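Local coordinates for BH0493 protein (Bacillus halodurans C-125, PDB 2QEE), which probably acts as a zinc-dependent enzyme of the amidohydrolase superfamily, binding a metal ion in its active site, at the interface of chains A and B. Residues are numbered along the deposited sequence; one frame, centred on the assembly and turned at random. Chains: chain A/B, BH0493 protein.

Contacts 1 and 2 belong to one interface between two copies of the protein, their C-alpha centres about 14 Å apart. Contact 1 is chiefly an apolar grip on an indole, whereas contact 2 is chiefly polar and charged. Chain B links them through the loop B:Ser89 to B:Ser92, which leads into helix 93-104, whose first residue serves contact 2 and whose B:Leu99 serves contact 1. Chain A contributes different elements to each. The interface is not an exact two-fold, and the deposited assembly has three copies, so a trimer is a possible reading, though the structure alone does not establish it.

Contact 1: the interface of chains A and B. Residues chain A 383, 386, 391-392; chain B 85-86, 89-91, 99, 112.
A:Trp391 of one chain of this amidohydrolase-family protein inserts its indole between B:Arg112 and B:Pro90 of the other, a worked example of an aromatic knob held on both faces. The guanidinium of B:Arg112 lies almost parallel to the indole, the planes 4° apart, in a cation-pi stack with NE 3.8 Å from the centroid of the six-membered ring of A:Trp391. On the opposite face the ring carbon CG of B:Pro90 makes a CH-pi contact, 3.9 Å from the centroid of the five-membered ring of A:Trp391. B:Leu99 packs on this same face farther along, its CD2 methyl 3.7 Å from A:Trp391 CE3, while the carbonyl of B:Phe85 approaches the rim at CZ2. The indole reaches this slot with CG anti to the backbone N (chi1 -168°).

An alanine in place of A:Trp391 would probably open a gap between B:Pro90 and B:Leu99 on one side and B:Arg112 on the other, leaving the guanidinium without its stacking partner and freer to turn.

Polar contacts fix the stack at its margins. B:Arg112, its chain extended from CG to NE, gives NH2 to the backbone carbonyl A:Glu392 O at 2.8 Å; the oxygen lies close to the guanidinium plane and is met nearly along the C=O axis. A water joins B:Arg112 NE to the backbone nitrogen of A:Glu392, which may support the same orientation, although A:Glu392 is poorly ordered and its contacts carry less weight. At the indole edge A:Trp391 NE1 is 3.0 Å from a second water, in the ring plane, which also contacts the hydroxyl B:Ser89 OG.

Farther out, helix 363-388 of chain A extends the apolar surface. A:Ile386 sets its CD1 methyl 4.0 Å from B:Val91 CG1 and its CG2 beside B:Leu99 CD1. A:Tyr383 meets the same CG1 with its CD1, and B:Ser89 CB lies in plane at its ring edge.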
loop_
_atom_site.group_PDB
_atom_site.type_symbol
_atom_site.label_atom_id
_atom_site.label_comp_id
_atom_site.label_asym_id
_atom_site.label_seq_id
_atom_site.Cartn_x
_atom_site.Cartn_y
_atom_site.Cartn_z
ATOM N N TYR A 383 13.993 18.220 4.217
ATOM C CA TYR A 383 14.895 19.379 4.230
ATOM C C TYR A 383 16.224 19.015 3.619
ATOM O O TYR A 383 16.814 19.794 2.865
ATOM C CB TYR A 383 15.133 19.916 5.636
ATOM C CG TYR A 383 13.966 20.625 6.263
ATOM C CD1 TYR A 383 13.360 21.735 5.624
ATOM C CD2 TYR A 383 13.493 20.233 7.508
ATOM C CE1 TYR A 383 12.290 22.433 6.223
ATOM C CE2 TYR A 383 12.430 20.915 8.125
ATOM C CZ TYR A 383 11.819 22.005 7.472
ATOM O OH TYR A 383 10.742 22.623 8.138
ATOM N N ILE A 386 16.187 19.271 -0.135
ATOM C CA ILE A 386 16.291 20.632 -0.715
ATOM C C ILE A 386 17.640 21.298 -0.381
ATOM O O ILE A 386 18.160 22.076 -1.203
ATOM C CB ILE A 386 15.077 21.553 -0.376
ATOM C CG1 ILE A 386 14.877 21.728 1.134
ATOM C CG2 ILE A 386 13.793 21.045 -1.076
ATOM C CD1 ILE A 386 13.750 22.741 1.419
ATOM N N TRP A 391 19.270 24.855 -1.733
ATOM C CA TRP A 391 18.454 25.757 -0.932
ATOM C C TRP A 391 19.052 25.912 0.458
ATOM O O TRP A 391 19.652 24.975 1.017
ATOM C CB TRP A 391 17.051 25.197 -0.782
ATOM C CG TRP A 391 16.036 26.109 -0.235
ATOM C CD1 TRP A 391 15.473 26.071 1.023
ATOM C CD2 TRP A 391 15.379 27.163 -0.937
ATOM N NE1 TRP A 391 14.509 27.032 1.134
ATOM C CE2 TRP A 391 14.432 27.733 -0.042
ATOM C CE3 TRP A 391 15.510 27.692 -2.228
ATOM C CZ2 TRP A 391 13.620 28.803 -0.398
ATOM C CZ3 TRP A 391 14.688 28.735 -2.590
ATOM C CH2 TRP A 391 13.763 29.298 -1.678
ATOM N N GLU A 392 18.949 27.119 0.998
ATOM C CA GLU A 392 19.404 27.337 2.378
ATOM C C GLU A 392 18.194 27.447 3.296
ATOM O O GLU A 392 17.416 28.401 3.213
ATOM C CB GLU A 392 20.252 28.605 2.471
ATOM C CG GLU A 392 21.658 28.481 1.853
ATOM C CD GLU A 392 22.620 29.637 2.240
ATOM O OE1 GLU A 392 23.806 29.330 2.508
ATOM O OE2 GLU A 392 22.201 30.828 2.272
ATOM N N PHE B 85 7.722 28.812 -1.690
ATOM C CA PHE B 85 9.144 28.780 -1.440
ATOM C C PHE B 85 9.568 29.719 -0.316
ATOM O O PHE B 85 10.474 29.430 0.450
ATOM C CB PHE B 85 9.900 29.130 -2.738
ATOM C CG PHE B 85 9.747 28.100 -3.840
ATOM C CD1 PHE B 85 10.796 27.218 -4.141
ATOM C CD2 PHE B 85 8.559 28.021 -4.577
ATOM C CE1 PHE B 85 10.666 26.264 -5.182
ATOM C CE2 PHE B 85 8.395 27.086 -5.616
ATOM C CZ PHE B 85 9.447 26.208 -5.936
ATOM N N ILE B 86 8.930 30.885 -0.264
ATOM C CA ILE B 86 9.263 31.899 0.747
ATOM C C ILE B 86 8.462 31.802 2.060
ATOM O O ILE B 86 9.055 31.797 3.144
ATOM C CB ILE B 86 9.147 33.333 0.124
ATOM C CG1 ILE B 86 9.946 33.410 -1.194
ATOM C CG2 ILE B 86 9.605 34.347 1.125
ATOM C CD1 ILE B 86 11.433 32.939 -1.146
ATOM N N SER B 89 8.597 26.361 3.518
ATOM C CA SER B 89 9.763 25.701 2.855
ATOM C C SER B 89 9.285 24.858 1.691
ATOM O O SER B 89 8.309 24.128 1.832
ATOM C CB SER B 89 10.610 24.861 3.808
ATOM O OG SER B 89 11.167 25.634 4.869
ATOM N N PRO B 90 10.011 24.917 0.537
ATOM C CA PRO B 90 9.659 24.226 -0.701
ATOM C C PRO B 90 10.006 22.731 -0.632
ATOM O O PRO B 90 10.788 22.224 -1.442
ATOM C CB PRO B 90 10.572 24.876 -1.759
ATOM C CG PRO B 90 11.737 25.459 -1.017
ATOM C CD PRO B 90 11.217 25.776 0.398
ATOM N N VAL B 91 9.410 22.029 0.338
ATOM C CA VAL B 91 9.784 20.634 0.623
ATOM C C VAL B 91 9.021 19.640 -0.227
ATOM O O VAL B 91 9.420 18.484 -0.277
ATOM C CB VAL B 91 9.550 20.267 2.126
ATOM C CG1 VAL B 91 10.548 20.955 3.089
ATOM C CG2 VAL B 91 8.099 20.567 2.507
ATOM N N LEU B 99 14.028 23.541 -7.696
ATOM C CA LEU B 99 15.358 23.821 -7.150
ATOM C C LEU B 99 16.434 22.959 -7.832
ATOM O O LEU B 99 17.518 23.455 -8.189
ATOM C CB LEU B 99 15.375 23.653 -5.623
ATOM C CG LEU B 99 14.298 24.511 -4.941
ATOM C CD1 LEU B 99 14.372 24.285 -3.421
ATOM C CD2 LEU B 99 14.419 26.037 -5.295
ATOM N N ARG B 112 17.934 32.813 -3.636
ATOM C CA ARG B 112 16.508 33.052 -3.884
ATOM C C ARG B 112 16.246 34.167 -4.926
ATOM O O ARG B 112 15.205 34.817 -4.923
ATOM C CB ARG B 112 15.772 33.330 -2.568
ATOM C CG ARG B 112 16.031 32.180 -1.568
ATOM C CD ARG B 112 15.179 32.308 -0.337
ATOM N NE ARG B 112 15.587 31.319 0.655
ATOM C CZ ARG B 112 14.997 31.186 1.824
ATOM N NH1 ARG B 112 14.017 32.023 2.158
ATOM N NH2 ARG B 112 15.421 30.246 2.678
HETATM O O HOH W 1 12.988 27.343 3.749
HETATM O O HOH W 2 17.697 29.543 -0.352
#

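Contact 2: the interface of chains A and B. Residues chain A 316, 345-346, 348; chain B 52, 56, 92-93, 329.
Helix 308-317 and the C-terminal end of helix 333-347 in chain A meet helix 51-58, the start of helix 93-104 and the 3-10 turn 328-330 in chain B, with A:Arg316 reaching across to B:Glu56 and B:Tyr52. In this amidohydrolase-family protein the contact exemplifies an arginine that ties helix ends together between the chains. A:Arg316 NH1 makes a salt bridge and hydrogen bond to the carboxylate oxygen B:Glu56 OE2 at 2.9 Å, fairly straight at 163°. The oxygen sits in the guanidinium plane but is approached on its anti side, the two flat groups standing 87° apart. NH2 of A:Arg316 reaches the backbone carbonyl B:Tyr52 O at 2.8 Å on a lone pair, although this bond is more bent. The bend at chi3 (56°) turns the guanidinium toward these acceptors.

NH1 also donates to A:Met346 O at 2.8 Å, near the end of helix 333-347. This carbonyl of its own chain helps fix the guanidinium's rotation, and the partial negative charge at the C-terminal end of the helix may stabilise the guanidinium's positive charge. B:Phe329 crosses the arginine obliquely and meets it with its CE1 corner, 4.1 Å from A:Arg316 CD, its ring plane inclined to the guanidinium.

B:Glu56 is positioned in turn by B:Ser92, whose hydroxyl OG donates to the syn lone pair of OE1 at 2.7 Å. The other oxygen, OE2, shares a water with A:Glu345 O. That carbonyl also accepts a direct hydrogen bond from B:Glu93 N at 2.9 Å, joining the end of one helix to the first residue of another. Beside it B:Ser92 CB packs 3.8 Å from A:Gly348 CA.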
loop_
_atom_site.group_PDB
_atom_site.type_symbol
_atom_site.label_atom_id
_atom_site.label_comp_id
_atom_site.label_asym_id
_atom_site.label_seq_id
_atom_site.Cartn_x
_atom_site.Cartn_y
_atom_site.Cartn_z
ATOM N N ARG A 316 -4.927 17.694 -3.092
ATOM C CA ARG A 316 -4.329 18.497 -4.168
ATOM C C ARG A 316 -5.394 19.219 -4.992
ATOM O O ARG A 316 -5.108 20.313 -5.518
ATOM C CB ARG A 316 -3.495 17.637 -5.105
ATOM C CG ARG A 316 -2.231 17.080 -4.465
ATOM C CD ARG A 316 -1.363 16.344 -5.530
ATOM N NE ARG A 316 -1.041 17.230 -6.663
ATOM C CZ ARG A 316 -0.001 18.057 -6.721
ATOM N NH1 ARG A 316 0.840 18.207 -5.677
ATOM N NH2 ARG A 316 0.168 18.793 -7.832
ATOM N N GLU A 345 5.110 14.836 0.298
ATOM C CA GLU A 345 5.583 14.863 -1.094
ATOM C C GLU A 345 4.588 15.569 -2.054
ATOM O O GLU A 345 5.011 16.294 -2.960
ATOM C CB GLU A 345 5.939 13.442 -1.645
ATOM C CG GLU A 345 7.173 12.995 -0.921
ATOM C CD GLU A 345 7.561 11.499 -0.987
ATOM O OE1 GLU A 345 6.899 10.713 -1.707
ATOM O OE2 GLU A 345 8.581 11.159 -0.300
ATOM N N MET A 346 3.289 15.446 -1.781
ATOM C CA MET A 346 2.249 15.966 -2.682
ATOM C C MET A 346 1.595 17.225 -2.136
ATOM O O MET A 346 0.902 17.895 -2.886
ATOM C CB MET A 346 1.151 14.939 -2.924
ATOM C CG MET A 346 1.490 14.021 -4.085
ATOM S SD MET A 346 0.208 12.774 -4.395
ATOM C CE MET A 346 0.649 11.617 -3.085
ATOM N N GLY A 348 3.401 19.402 0.390
ATOM C CA GLY A 348 4.342 20.242 1.132
ATOM C C GLY A 348 3.915 20.296 2.617
ATOM O O GLY A 348 3.827 19.274 3.287
ATOM N N TYR B 52 1.243 21.050 -11.545
ATOM C CA TYR B 52 1.477 20.464 -10.218
ATOM C C TYR B 52 1.575 21.586 -9.184
ATOM O O TYR B 52 1.089 21.460 -8.051
ATOM C CB TYR B 52 2.751 19.601 -10.141
ATOM C CG TYR B 52 2.769 18.276 -10.864
ATOM C CD1 TYR B 52 2.046 18.066 -12.044
ATOM C CD2 TYR B 52 3.589 17.218 -10.398
ATOM C CE1 TYR B 52 2.110 16.839 -12.718
ATOM C CE2 TYR B 52 3.656 15.981 -11.071
ATOM C CZ TYR B 52 2.940 15.802 -12.225
ATOM O OH TYR B 52 3.018 14.592 -12.874
ATOM N N GLU B 56 -0.817 23.124 -5.884
ATOM C CA GLU B 56 -0.237 23.332 -4.565
ATOM C C GLU B 56 -0.418 24.754 -4.046
ATOM O O GLU B 56 -0.716 24.979 -2.874
ATOM C CB GLU B 56 1.249 22.937 -4.556
ATOM C CG GLU B 56 1.425 21.385 -4.554
ATOM C CD GLU B 56 2.865 20.912 -4.605
ATOM O OE1 GLU B 56 3.720 21.493 -3.915
ATOM O OE2 GLU B 56 3.125 19.913 -5.327
ATOM N N SER B 92 7.932 20.053 -0.917
ATOM C CA SER B 92 7.170 19.097 -1.751
ATOM C C SER B 92 8.022 18.571 -2.899
ATOM O O SER B 92 9.021 19.230 -3.272
ATOM C CB SER B 92 5.893 19.745 -2.285
ATOM O OG SER B 92 6.155 20.564 -3.407
ATOM N N GLU B 93 7.658 17.417 -3.466
ATOM C CA GLU B 93 8.452 16.884 -4.593
ATOM C C GLU B 93 8.535 17.907 -5.760
ATOM O O GLU B 93 9.620 18.100 -6.337
ATOM C CB GLU B 93 7.856 15.530 -5.090
ATOM C CG GLU B 93 8.499 14.989 -6.349
ATOM C CD GLU B 93 9.993 14.705 -6.237
ATOM O OE1 GLU B 93 10.636 14.762 -5.149
ATOM O OE2 GLU B 93 10.523 14.416 -7.320
ATOM N N PHE B 329 0.754 11.176 -9.947
ATOM C CA PHE B 329 0.569 11.006 -8.490
ATOM C C PHE B 329 1.432 9.859 -7.920
ATOM O O PHE B 329 1.572 9.732 -6.720
ATOM C CB PHE B 329 -0.923 10.792 -8.159
ATOM C CG PHE B 329 -1.791 11.899 -8.704
ATOM C CD1 PHE B 329 -1.456 13.217 -8.430
ATOM C CD2 PHE B 329 -2.889 11.615 -9.505
ATOM C CE1 PHE B 329 -2.250 14.284 -8.952
ATOM C CE2 PHE B 329 -3.682 12.651 -10.039
ATOM C CZ PHE B 329 -3.354 13.990 -9.746
HETATM O O HOH W 3 4.762 17.814 -5.205
#